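Long-range contacts in phosphoribosylamine--glycine ligase (Thermotoga maritima, PDB 1VKZ), which catalyses the ATP-dependent joining of glycine to 5-phosphoribosylamine, forming glycinamide ribonucleotide in de novo purine biosynthesis: residues D292-E296 with R374-C378; R389-Y393 with Y406-A411. All coordinates share one frame; numbering follows the deposited sequence.

Contact 1: residues D292-E296 with R374-C378; sequences DPETE and RVLHC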
# COMPACT_ATOMS: atom_id res chain seq x y z
N ASP A 292 -3.12 -0.54 -0.85
CA ASP A 292 -4.58 -0.46 -0.71
C ASP A 292 -4.97 0.73 -1.59
O ASP A 292 -4.64 1.84 -1.24
CB ASP A 292 -4.96 -0.16 0.73
CG ASP A 292 -6.40 -0.57 1.11
OD1 ASP A 292 -7.32 -0.63 0.29
OD2 ASP A 292 -6.71 -0.87 2.27
N PRO A 293 -5.66 0.52 -2.71
CA PRO A 293 -6.41 -0.67 -3.01
C PRO A 293 -5.78 -1.68 -3.96
O PRO A 293 -6.52 -2.41 -4.62
CB PRO A 293 -7.64 -0.08 -3.65
CG PRO A 293 -7.16 1.18 -4.32
CD PRO A 293 -5.81 1.52 -3.78
N GLU A 294 -4.46 -1.78 -4.05
CA GLU A 294 -3.87 -2.79 -4.95
C GLU A 294 -4.14 -4.22 -4.50
O GLU A 294 -4.32 -5.10 -5.30
CB GLU A 294 -2.36 -2.62 -5.10
CG GLU A 294 -1.94 -1.39 -5.89
CD GLU A 294 -1.46 -0.27 -5.00
OE1 GLU A 294 -2.11 -0.04 -3.96
OE2 GLU A 294 -0.46 0.37 -5.36
N THR A 295 -4.12 -4.45 -3.20
CA THR A 295 -4.35 -5.79 -2.64
C THR A 295 -5.69 -6.36 -3.04
O THR A 295 -5.79 -7.53 -3.43
CB THR A 295 -4.24 -5.76 -1.08
OG1 THR A 295 -2.90 -5.44 -0.66
CG2 THR A 295 -4.54 -7.13 -0.46
N GLU A 296 -6.73 -5.55 -2.92
CA GLU A 296 -8.10 -5.91 -3.35
C GLU A 296 -8.05 -6.50 -4.76
O GLU A 296 -8.61 -7.54 -5.01
CB GLU A 296 -9.02 -4.67 -3.35
CG GLU A 296 -9.43 -4.18 -1.97
CD GLU A 296 -8.45 -3.22 -1.28
OE1 GLU A 296 -7.20 -3.32 -1.42
OE2 GLU A 296 -8.96 -2.37 -0.53
N ARG A 374 -12.19 6.10 3.14
CA ARG A 374 -12.58 5.15 2.13
C ARG A 374 -13.51 4.15 2.80
O ARG A 374 -13.15 3.49 3.80
CB ARG A 374 -11.34 4.47 1.53
CG ARG A 374 -10.40 5.52 0.96
CD ARG A 374 -9.27 5.01 0.08
NE ARG A 374 -8.21 4.34 0.85
CZ ARG A 374 -7.20 3.69 0.31
NH1 ARG A 374 -7.08 3.60 -1.00
NH2 ARG A 374 -6.31 3.12 1.08
N VAL A 375 -14.70 4.03 2.21
CA VAL A 375 -15.80 3.29 2.82
C VAL A 375 -15.80 1.89 2.26
O VAL A 375 -15.59 0.89 3.00
CB VAL A 375 -17.15 4.04 2.58
CG1 VAL A 375 -18.32 3.42 3.38
CG2 VAL A 375 -16.99 5.47 2.96
N LEU A 376 -15.99 1.80 0.96
CA LEU A 376 -16.14 0.52 0.28
C LEU A 376 -15.26 0.40 -0.95
O LEU A 376 -15.02 1.38 -1.66
CB LEU A 376 -17.59 0.29 -0.17
CG LEU A 376 -18.62 0.35 0.95
CD1 LEU A 376 -19.98 0.75 0.44
CD2 LEU A 376 -18.70 -0.98 1.67
N HIS A 377 -14.89 -0.84 -1.24
CA HIS A 377 -14.28 -1.21 -2.47
C HIS A 377 -15.29 -2.05 -3.23
O HIS A 377 -15.63 -3.14 -2.80
CB HIS A 377 -13.01 -1.94 -2.15
CG HIS A 377 -12.09 -1.12 -1.31
ND1 HIS A 377 -10.93 -0.56 -1.81
CD2 HIS A 377 -12.20 -0.70 -0.03
CE1 HIS A 377 -10.34 0.14 -0.85
NE2 HIS A 377 -11.09 0.06 0.24
N CYS A 378 -15.77 -1.53 -4.37
CA CYS A 378 -16.63 -2.29 -5.28
C CYS A 378 -15.83 -3.01 -6.38
O CYS A 378 -15.12 -2.38 -7.17
CB CYS A 378 -17.66 -1.38 -5.89
SG CYS A 378 -18.85 -0.81 -4.66
O HOH W 1 -9.22 0.36 2.51

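Contact 2: residues R389-Y393 with Y406-A411; sequences RRKAY and YRRDIA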
# COMPACT_ATOMS: atom_id res chain seq x y z
N ARG A 389 -14.61 -3.61 -15.66
CA ARG A 389 -14.99 -2.22 -15.40
C ARG A 389 -16.51 -2.03 -15.23
O ARG A 389 -16.95 -1.47 -14.23
CB ARG A 389 -14.46 -1.30 -16.51
CG ARG A 389 -14.49 0.18 -16.17
CD ARG A 389 -14.22 1.08 -17.36
NE ARG A 389 -15.37 1.19 -18.27
CZ ARG A 389 -16.10 2.30 -18.48
NH1 ARG A 389 -15.82 3.46 -17.87
NH2 ARG A 389 -17.12 2.26 -19.35
N ARG A 390 -17.30 -2.50 -16.19
CA ARG A 390 -18.75 -2.37 -16.08
C ARG A 390 -19.29 -3.05 -14.81
O ARG A 390 -20.07 -2.47 -14.06
CB ARG A 390 -19.44 -2.90 -17.33
N LYS A 391 -18.86 -4.27 -14.53
CA LYS A 391 -19.35 -4.96 -13.34
C LYS A 391 -19.08 -4.13 -12.07
O LYS A 391 -19.98 -3.91 -11.25
CB LYS A 391 -18.79 -6.38 -13.23
CG LYS A 391 -19.33 -7.34 -14.27
CD LYS A 391 -19.12 -8.81 -13.84
CE LYS A 391 -19.19 -9.80 -15.02
NZ LYS A 391 -18.21 -10.94 -14.88
N ALA A 392 -17.85 -3.64 -11.92
CA ALA A 392 -17.48 -2.83 -10.77
C ALA A 392 -18.44 -1.65 -10.63
O ALA A 392 -19.01 -1.41 -9.56
CB ALA A 392 -16.07 -2.33 -10.92
N TYR A 393 -18.63 -0.92 -11.74
CA TYR A 393 -19.43 0.31 -11.75
C TYR A 393 -20.92 0.05 -11.57
O TYR A 393 -21.60 0.80 -10.87
CB TYR A 393 -19.13 1.15 -13.01
CG TYR A 393 -17.94 2.04 -12.82
CD1 TYR A 393 -18.02 3.16 -12.00
CD2 TYR A 393 -16.72 1.74 -13.40
CE1 TYR A 393 -16.90 3.98 -11.77
CE2 TYR A 393 -15.59 2.54 -13.18
CZ TYR A 393 -15.69 3.66 -12.36
OH TYR A 393 -14.60 4.47 -12.15
N TYR A 406 -16.95 9.04 -5.76
CA TYR A 406 -16.18 8.15 -6.58
C TYR A 406 -15.78 8.69 -7.93
O TYR A 406 -16.31 9.68 -8.40
CB TYR A 406 -16.88 6.81 -6.74
CG TYR A 406 -18.10 6.74 -7.63
CD1 TYR A 406 -19.36 6.94 -7.10
CD2 TYR A 406 -18.01 6.35 -8.96
CE1 TYR A 406 -20.50 6.81 -7.90
CE2 TYR A 406 -19.15 6.21 -9.77
CZ TYR A 406 -20.38 6.43 -9.23
OH TYR A 406 -21.53 6.31 -9.97
N ARG A 407 -14.80 8.00 -8.54
CA ARG A 407 -14.28 8.32 -9.86
C ARG A 407 -14.90 7.40 -10.88
O ARG A 407 -14.82 6.18 -10.75
CB ARG A 407 -12.78 8.08 -9.92
CG ARG A 407 -11.97 9.02 -9.10
CD ARG A 407 -10.48 8.79 -9.24
NE ARG A 407 -9.98 9.11 -10.57
CZ ARG A 407 -8.71 9.31 -10.89
NH1 ARG A 407 -7.75 9.26 -9.99
NH2 ARG A 407 -8.40 9.57 -12.15
N ARG A 408 -15.48 7.99 -11.92
CA ARG A 408 -16.06 7.24 -13.04
C ARG A 408 -15.00 7.00 -14.10
O ARG A 408 -15.25 6.38 -15.13
CB ARG A 408 -17.21 8.03 -13.64
CG ARG A 408 -18.30 8.35 -12.65
CD ARG A 408 -18.83 9.75 -12.75
NE ARG A 408 -20.24 9.79 -12.38
CZ ARG A 408 -20.70 9.69 -11.13
NH1 ARG A 408 -19.88 9.52 -10.09
NH2 ARG A 408 -22.01 9.75 -10.93
N ASP A 409 -13.82 7.52 -13.79
CA ASP A 409 -12.56 7.40 -14.52
C ASP A 409 -11.96 6.01 -14.65
O ASP A 409 -11.18 5.77 -15.56
CB ASP A 409 -11.53 8.21 -13.70
CG ASP A 409 -10.49 8.82 -14.54
OD1 ASP A 409 -9.30 8.45 -14.41
OD2 ASP A 409 -10.77 9.70 -15.38
N ILE A 410 -12.28 5.10 -13.73
CA ILE A 410 -11.42 3.96 -13.48
C ILE A 410 -11.40 2.97 -14.64
O ILE A 410 -12.44 2.62 -15.15
CB ILE A 410 -11.79 3.32 -12.09
CG1 ILE A 410 -11.37 4.29 -10.99
CG2 ILE A 410 -11.11 1.98 -11.87
CD1 ILE A 410 -11.95 4.01 -9.66
N ALA A 411 -10.19 2.59 -15.07
CA ALA A 411 -9.97 1.49 -16.02
C ALA A 411 -10.67 1.66 -17.36
O ALA A 411 -10.84 2.78 -17.85
CB ALA A 411 -10.38 0.17 -15.37

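Contact 1: residues D292-E296 with R374-C378
The Asp292-Pro293-Glu294 sequence, part of the Gly-Asp-Pro-Glu signature of the GARS family, forms a turn with a cis peptide before Pro293, which is the N-cap of helix 294-301. Arg374 and His377 of strand 374-382 reach this turn from the sheet. Arg374 grips the main-chain oxygen of Asp292 end-on with both terminal nitrogens: NH1 lies 3.0 Å and NH2 3.1 Å from Asp292 O. The oxygen sits in the guanidinium plane, whereas both donors approach from one face of its own carbonyl plane. A bend at chi3 (-73°) in an otherwise extended chain turns the guanidinium to this oxygen. Asp292 OD1 lies over the guanidinium face, 4.0 Å from Arg374 NH2, a long, purely electrostatic salt bridge. NH1 is also bonded to Gly231 O, so a leucine in place of Arg374 would probably leave both carbonyls without these donors and the turn less firmly tied to the strand. His377 meets the same turn through Asp292, Pro293 and Glu296. Water 1 donates to Asp292 OD2 (2.8 Å) and is hydrogen-bonded to His377 NE2 (3.0 Å), while ND1 bonds Asp330 OD2, so both ring nitrogens have partners. The Glu296 carboxylate is tilted 40° from the imidazole plane, with OE2 over one ring face, though modelled too close for its exact place to be trusted. Pro293 CB meets the ring edge 3.8 Å from His377 ND1. Strand 374-382 runs between strands 327-334 and 356-364, with a classic beta bulge at Val375 and Leu376 opposite Leu333; on the far side of the turn, Thr295 packs against helix 25-36.

Contact 2: residues R389-Y393 with Y406-A411
Tyr393, which buries the most surface here, reaches from helix 385-398 into the C-terminal loop and lays its ring edge against it. Its hydroxyl accepts a hydrogen bond from the backbone of Ile410, with Ile410 N 2.9 Å from Tyr393 OH and an N-H...O angle of 151°, although the modelled oxygen is crowded and its exact place less sure. The Ile410 side chain crosses the tyrosine at about a right angle, bringing CB 3.9 Å from Tyr393 CZ. Along the CD1-CE1 edge of the ring, Tyr393 CE1 lies 3.7 Å from Tyr406 CE2, the two side chains crossing at a slant. One turn earlier on the helix, Arg389 uses its aliphatic part: CG is anti to the backbone N (chi1 -165°), and CD comes 3.2 Å from Ile410 O, with CG 4.2 Å from Ala411 CB. Its guanidinium turns an edge toward the carbonyls of Ile410 and Arg408, but NH1 remains 4.0 Å from Arg408 O. The contact thus combines apolar packing, side-chain carbons set against main-chain oxygens, and one backbone N-H to hydroxyl bond whose exact geometry is uncertain; within the two segments, no salt bridge joins helix to loop.

Contacts 1 and 2 follow in series along the chain, their centres 13 Å apart. Strand 374-382 leads into helix 385-398, and the two contacts touch where Cys378 O packs 3.9 Å from Ala392 CB. Strand 327-334 serves both: Asp330 and Val332 meet contact 1, Val329 and Val331 contact 2, and Leu333 both, touching Cys378 and Tyr406. The first two pairs alternate, consistent with packing on opposite faces of one sheet. Contact 1 is the nearer to the active site, the side chains of Asp292 and Pro293 lying about 9 Å from those of Asn287, a predicted magnesium ligand, and Ser198, in the predicted ATP site, respectively. Contact 2 lies away from these sites.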